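Local atomic coordinates of serine-rich Repeat Adhesion Glycoprotein (Srr1) (Streptococcus agalactiae, PDB entry 4MBO), a protein that binds fibrinogen as a serine-rich repeat adhesin of Streptococcus agalactiae, an activity likely to promote attachment to the host. Residues T28-G33 and S39-V44; R129-S132 and K138-F141. All blocks are in the same frame, centred on the assembly; numbering follows the deposited sequence. Where two conformers were deposited one is given.

In the fold
Both contacts belong to the N-terminal, immunoglobulin-like part of the chain. After strand 20-25 the chain runs through 28-33, adds strand 34-36 at the edge of the mixed sheet, then returns at 39-44 to enter strand 43-51 of the four-stranded antiparallel sheet. Contact 1 closes that excursion. Contact 2 closes a later one, from the loop 129-132, which follows strand 116-126 of the antiparallel sheet, to 138-141, which leads into strand 139-145 of the mixed sheet. The two closures follow in series, neither nested nor crossing. Their centres lie about 14 Å apart, and L43 CD1 of contact 1 packs 4.1 Å from F141 CD2 of contact 2, joining side chains from the two sheets.

Contact 1: residues T28-G33 and S39-V44. With CA (calcium ion), chain E.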
loop_
_atom_site.group_PDB
_atom_site.type_symbol
_atom_site.label_atom_id
_atom_site.label_comp_id
_atom_site.label_asym_id
_atom_site.label_seq_id
_atom_site.Cartn_x
_atom_site.Cartn_y
_atom_site.Cartn_z
ATOM N N THR A 28 -7.499 -10.141 -14.193
ATOM C CA THR A 28 -8.400 -9.187 -13.531
ATOM C C THR A 28 -7.952 -7.718 -13.757
ATOM O O THR A 28 -8.707 -6.794 -13.474
ATOM C CB THR A 28 -8.625 -9.497 -12.033
ATOM O OG1 THR A 28 -7.446 -9.249 -11.258
ATOM C CG2 THR A 28 -9.064 -10.937 -11.858
ATOM N N LEU A 29 -6.751 -7.507 -14.296
ATOM C CA LEU A 29 -6.276 -6.146 -14.551
ATOM C C LEU A 29 -7.097 -5.505 -15.676
ATOM O O LEU A 29 -7.477 -6.176 -16.641
ATOM C CB LEU A 29 -4.803 -6.147 -14.984
ATOM C CG LEU A 29 -3.746 -6.673 -14.011
ATOM C CD1 LEU A 29 -2.358 -6.523 -14.637
ATOM C CD2 LEU A 29 -3.823 -5.943 -12.682
ATOM N N SER A 30 -7.356 -4.211 -15.564
ATOM C CA SER A 30 -8.088 -3.497 -16.605
ATOM C C SER A 30 -7.301 -3.478 -17.913
ATOM O O SER A 30 -7.884 -3.579 -18.997
ATOM C CB SER A 30 -8.405 -2.054 -16.158
ATOM O OG SER A 30 -7.225 -1.327 -15.839
ATOM N N GLU A 31 -5.982 -3.316 -17.812
ATOM C CA GLU A 31 -5.092 -3.351 -18.961
ATOM C C GLU A 31 -3.896 -4.256 -18.642
ATOM O O GLU A 31 -2.870 -3.792 -18.112
ATOM C CB GLU A 31 -4.601 -1.966 -19.310
ATOM C CG GLU A 31 -5.708 -0.966 -19.591
ATOM C CD GLU A 31 -5.151 0.365 -20.037
ATOM O OE1 GLU A 31 -4.886 0.524 -21.255
ATOM O OE2 GLU A 31 -5.021 1.272 -19.190
ATOM N N PRO A 32 -4.016 -5.547 -18.946
ATOM C CA PRO A 32 -2.905 -6.481 -18.691
ATOM C C PRO A 32 -1.592 -5.896 -19.187
ATOM O O PRO A 32 -1.545 -5.315 -20.268
ATOM C CB PRO A 32 -3.345 -7.742 -19.434
ATOM C CG PRO A 32 -4.839 -7.671 -19.371
ATOM C CD PRO A 32 -5.166 -6.229 -19.565
ATOM N N GLY A 33 -0.543 -6.003 -18.372
ATOM C CA GLY A 33 0.739 -5.398 -18.681
ATOM C C GLY A 33 1.083 -4.303 -17.690
ATOM O O GLY A 33 2.246 -3.908 -17.581
ATOM N N SER A 39 -5.760 2.173 -8.440
ATOM C CA SER A 39 -7.064 1.739 -8.940
ATOM C C SER A 39 -7.406 0.347 -8.366
ATOM O O SER A 39 -8.109 -0.438 -8.994
ATOM C CB SER A 39 -7.097 1.733 -10.476
ATOM O OG SER A 39 -6.908 3.042 -10.972
ATOM N N SER A 40 -6.859 0.065 -7.193
ATOM C CA SER A 40 -7.120 -1.158 -6.467
ATOM C C SER A 40 -6.945 -2.423 -7.336
ATOM O O SER A 40 -7.794 -3.293 -7.359
ATOM C CB SER A 40 -8.526 -1.072 -5.824
ATOM O OG SER A 40 -8.683 -1.989 -4.751
ATOM N N GLU A 41 -5.840 -2.494 -8.077
ATOM C CA GLU A 41 -5.501 -3.692 -8.861
ATOM C C GLU A 41 -4.438 -4.568 -8.174
ATOM O O GLU A 41 -3.655 -4.101 -7.338
ATOM C CB GLU A 41 -5.024 -3.304 -10.259
ATOM C CG GLU A 41 -6.150 -2.727 -11.098
ATOM C CD GLU A 41 -5.819 -2.538 -12.559
ATOM O OE1 GLU A 41 -4.616 -2.509 -12.928
ATOM O OE2 GLU A 41 -6.797 -2.412 -13.343
ATOM N N ASN A 42 -4.400 -5.850 -8.554
ATOM C CA ASN A 42 -3.463 -6.794 -8.007
ATOM C C ASN A 42 -3.341 -7.945 -8.979
ATOM O O ASN A 42 -4.076 -8.001 -9.990
ATOM C CB ASN A 42 -3.892 -7.271 -6.597
ATOM C CG ASN A 42 -5.271 -7.890 -6.573
ATOM O OD1 ASN A 42 -6.245 -7.226 -6.197
ATOM N ND2 ASN A 42 -5.392 -9.133 -7.019
ATOM N N LEU A 43 -2.382 -8.806 -8.703
ATOM C CA LEU A 43 -2.173 -10.045 -9.456
ATOM C C LEU A 43 -2.813 -11.172 -8.681
ATOM O O LEU A 43 -3.287 -10.982 -7.557
ATOM C CB LEU A 43 -0.690 -10.310 -9.634
ATOM C CG LEU A 43 0.058 -9.232 -10.429
ATOM C CD1 LEU A 43 1.565 -9.464 -10.381
ATOM C CD2 LEU A 43 -0.451 -9.132 -11.862
ATOM N N VAL A 44 -2.865 -12.360 -9.286
ATOM C CA VAL A 44 -3.437 -13.509 -8.622
ATOM C C VAL A 44 -2.435 -14.671 -8.666
ATOM O O VAL A 44 -1.868 -14.989 -9.718
ATOM C CB VAL A 44 -4.779 -13.939 -9.282
ATOM C CG1 VAL A 44 -5.292 -15.196 -8.591
ATOM C CG2 VAL A 44 -5.827 -12.819 -9.119
HETATM CA CA CA E . -9.252 -4.320 -5.297
HETATM O O HOH W 1 -6.936 -6.513 -10.144
HETATM O O HOH W 2 -5.124 -9.919 -11.856
HETATM O O HOH W 3 -4.371 -2.476 -15.624
HETATM O O HOH W 4 -6.649 -4.566 -4.553
HETATM O O HOH W 5 -11.176 -3.570 -3.890
HETATM O O HOH W 6 -10.893 -3.723 -7.100
HETATM O O HOH W 7 -9.895 -6.251 -4.216
HETATM O O HOH W 8 -7.958 -5.706 -6.051
#
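The connection between strands 20-25 and 43-51 of the immunoglobulin-like region, which makes the short edge strand 34-36 on its way, is closed by S30 and L29 against E41. E41 OE2 accepts twice from one serine: from S30 N at 2.9 Å, with an N-H...O angle of 165°, and from S30 OG at 2.8 Å. The two donors arrive differently. The hydroxyl comes on the syn side, 15° out of the carboxylate plane, whereas the amide reaches the oxygen from above that plane. A chi1 of 58° brings S30 OG round beside its own N, so that the hydroxyl reaches the OE2 at which the amide already points. K36, in the intervening segment, adds NZ to S30 OG and its backbone N to E41 OE1, and a water links E31 N and E41 OE1.

L29 crosses the E41 chain at a slant. Its CD2 methyl stands 3.8 Å from E41 CB and 3.4 Å from N42 O, while CD1 meets L43 CD2 at 4.3 Å. V35 also touches L29, E41 and L43. Farther out, T28 and N42 are joined through water: one molecule bonds T28 OG1 and accepts from N42 N.

Calcium sits beyond the turn, bound by S40 O at 2.7 Å, in the conformer given by S40 OG as well, and by waters, one of them placed doubtfully close. Another of these waters donates to N42 OD1, and N42 ND2 in turn bonds L43 O, in line with a side chain fixed at both ends of its amide. With donors from S30 and K36 around it, the E41 carboxylate is probably stabilised as the anion, and the two S30 donors on OE2 tie that residue to the carboxylate and limit the swing of its hydroxyl.

Contact 2: residues R129-S132 and K138-F141; sequences RIIS and KQCF
I131 meets F141 and Q139 through a single methyl group, CD1. It stands 3.5 Å from F141 CE1 and 3.6 Å from F141 CZ, and reaches the aliphatic part of Q139 at 4.0 Å from CG. The methyl thus touches both residues from roughly perpendicular directions, in the corner they form. It approaches the ring obliquely, and I131 and F141 come to meet from opposite directions. The second torsion explains the reach: with chi2 at 171°, I131 CD1 is anti to CA, which carries the methyl away from the backbone, toward strand 139-145.

Q139 takes part with its hydrocarbon only. Its chain bends at chi2 (-61°), and the amide at its end turns to D137, where NE2 bonds the backbone O. A bound calcium ion is also about 4 Å from the Q139 side chain.

The same cluster extends to the adjacent strand 148-157: V156 touches both I131 and F141, and N67 from a loop borders the same two residues. Strand 139-145 is held there by backbone bonds of Q139 with E154 and F141 with I152. On the loop side, I131 O accepts a hydrogen bond from Y158 OH, and S132 makes backbone bonds with D242 and S243, in the adhesin-family part of the chain.

Apolar packing thus joins 129-132 to 138-141, and the polar anchors of the loop come from elsewhere. Such a contact carries little directional information, so the bonds of I131 O and S132 probably do more to orient the loop, those of S132 tying it to the 242-243 loop.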
loop_
_atom_site.group_PDB
_atom_site.type_symbol
_atom_site.label_atom_id
_atom_site.label_comp_id
_atom_site.label_asym_id
_atom_site.label_seq_id
_atom_site.Cartn_x
_atom_site.Cartn_y
_atom_site.Cartn_z
ATOM N N ARG A 129 6.432 -1.019 -1.023
ATOM C CA ARG A 129 7.630 -0.525 -0.346
ATOM C C ARG A 129 8.885 -0.731 -1.194
ATOM O O ARG A 129 9.898 -0.089 -0.942
ATOM C CB ARG A 129 7.775 -1.261 0.983
ATOM C CG ARG A 129 6.700 -0.874 1.994
ATOM C CD ARG A 129 6.358 -1.980 2.980
ATOM N NE ARG A 129 5.581 -3.046 2.303
ATOM C CZ ARG A 129 4.621 -3.769 2.871
ATOM N NH1 ARG A 129 3.950 -4.670 2.150
ATOM N NH2 ARG A 129 4.307 -3.587 4.144
ATOM N N ILE A 130 8.807 -1.646 -2.155
ATOM C CA ILE A 130 9.924 -2.037 -3.031
ATOM C C ILE A 130 9.784 -1.365 -4.389
ATOM O O ILE A 130 10.703 -0.677 -4.824
ATOM C CB ILE A 130 9.989 -3.554 -3.163
ATOM C CG1 ILE A 130 10.137 -4.204 -1.767
ATOM C CG2 ILE A 130 11.129 -3.979 -4.087
ATOM C CD1 ILE A 130 11.395 -3.804 -1.057
ATOM N N ILE A 131 8.654 -1.562 -5.064
ATOM C CA ILE A 131 8.340 -0.850 -6.319
ATOM C C ILE A 131 7.470 0.305 -5.836
ATOM O O ILE A 131 6.254 0.288 -5.976
ATOM C CB ILE A 131 7.608 -1.734 -7.319
ATOM C CG1 ILE A 131 8.396 -3.017 -7.573
ATOM C CG2 ILE A 131 7.373 -0.995 -8.630
ATOM C CD1 ILE A 131 7.658 -4.041 -8.390
ATOM N N SER A 132 8.140 1.311 -5.289
ATOM C CA SER A 132 7.480 2.440 -4.658
ATOM C C SER A 132 7.202 3.634 -5.581
ATOM O O SER A 132 6.621 4.641 -5.158
ATOM C CB SER A 132 8.311 2.855 -3.467
ATOM O OG SER A 132 9.564 3.278 -3.941
ATOM N N LYS A 138 8.469 -2.924 -17.696
ATOM C CA LYS A 138 7.911 -4.050 -16.967
ATOM C C LYS A 138 8.844 -4.589 -15.892
ATOM O O LYS A 138 10.057 -4.689 -16.099
ATOM C CB LYS A 138 7.544 -5.195 -17.913
ATOM C CG LYS A 138 6.383 -4.887 -18.849
ATOM C CD LYS A 138 5.962 -6.092 -19.689
ATOM C CE LYS A 138 7.091 -6.528 -20.613
ATOM N NZ LYS A 138 6.773 -7.583 -21.654
ATOM N N GLN A 139 8.248 -4.936 -14.758
ATOM C CA GLN A 139 8.941 -5.527 -13.621
ATOM C C GLN A 139 8.677 -7.020 -13.671
ATOM O O GLN A 139 7.666 -7.440 -14.201
ATOM C CB GLN A 139 8.375 -4.958 -12.317
ATOM C CG GLN A 139 8.354 -3.433 -12.263
ATOM C CD GLN A 139 9.747 -2.862 -12.368
ATOM O OE1 GLN A 139 10.545 -2.977 -11.429
ATOM N NE2 GLN A 139 10.030 -2.174 -13.467
ATOM N N CYS A 140 9.569 -7.803 -13.095
ATOM C CA CYS A 140 9.478 -9.268 -13.103
ATOM C C CYS A 140 9.003 -9.789 -11.723
ATOM O O CYS A 140 9.596 -9.466 -10.687
ATOM C CB CYS A 140 10.871 -9.811 -13.458
ATOM S SG CYS A 140 11.181 -11.512 -12.963
ATOM N N PHE A 141 7.922 -10.557 -11.723
ATOM C CA PHE A 141 7.318 -11.132 -10.506
ATOM C C PHE A 141 7.344 -12.634 -10.623
ATOM O O PHE A 141 6.963 -13.159 -11.633
ATOM C CB PHE A 141 5.900 -10.635 -10.297
ATOM C CG PHE A 141 5.797 -9.142 -10.271
ATOM C CD1 PHE A 141 6.115 -8.433 -9.123
ATOM C CD2 PHE A 141 5.394 -8.442 -11.397
ATOM C CE1 PHE A 141 6.062 -7.079 -9.094
ATOM C CE2 PHE A 141 5.331 -7.055 -11.369
ATOM C CZ PHE A 141 5.650 -6.383 -10.212
#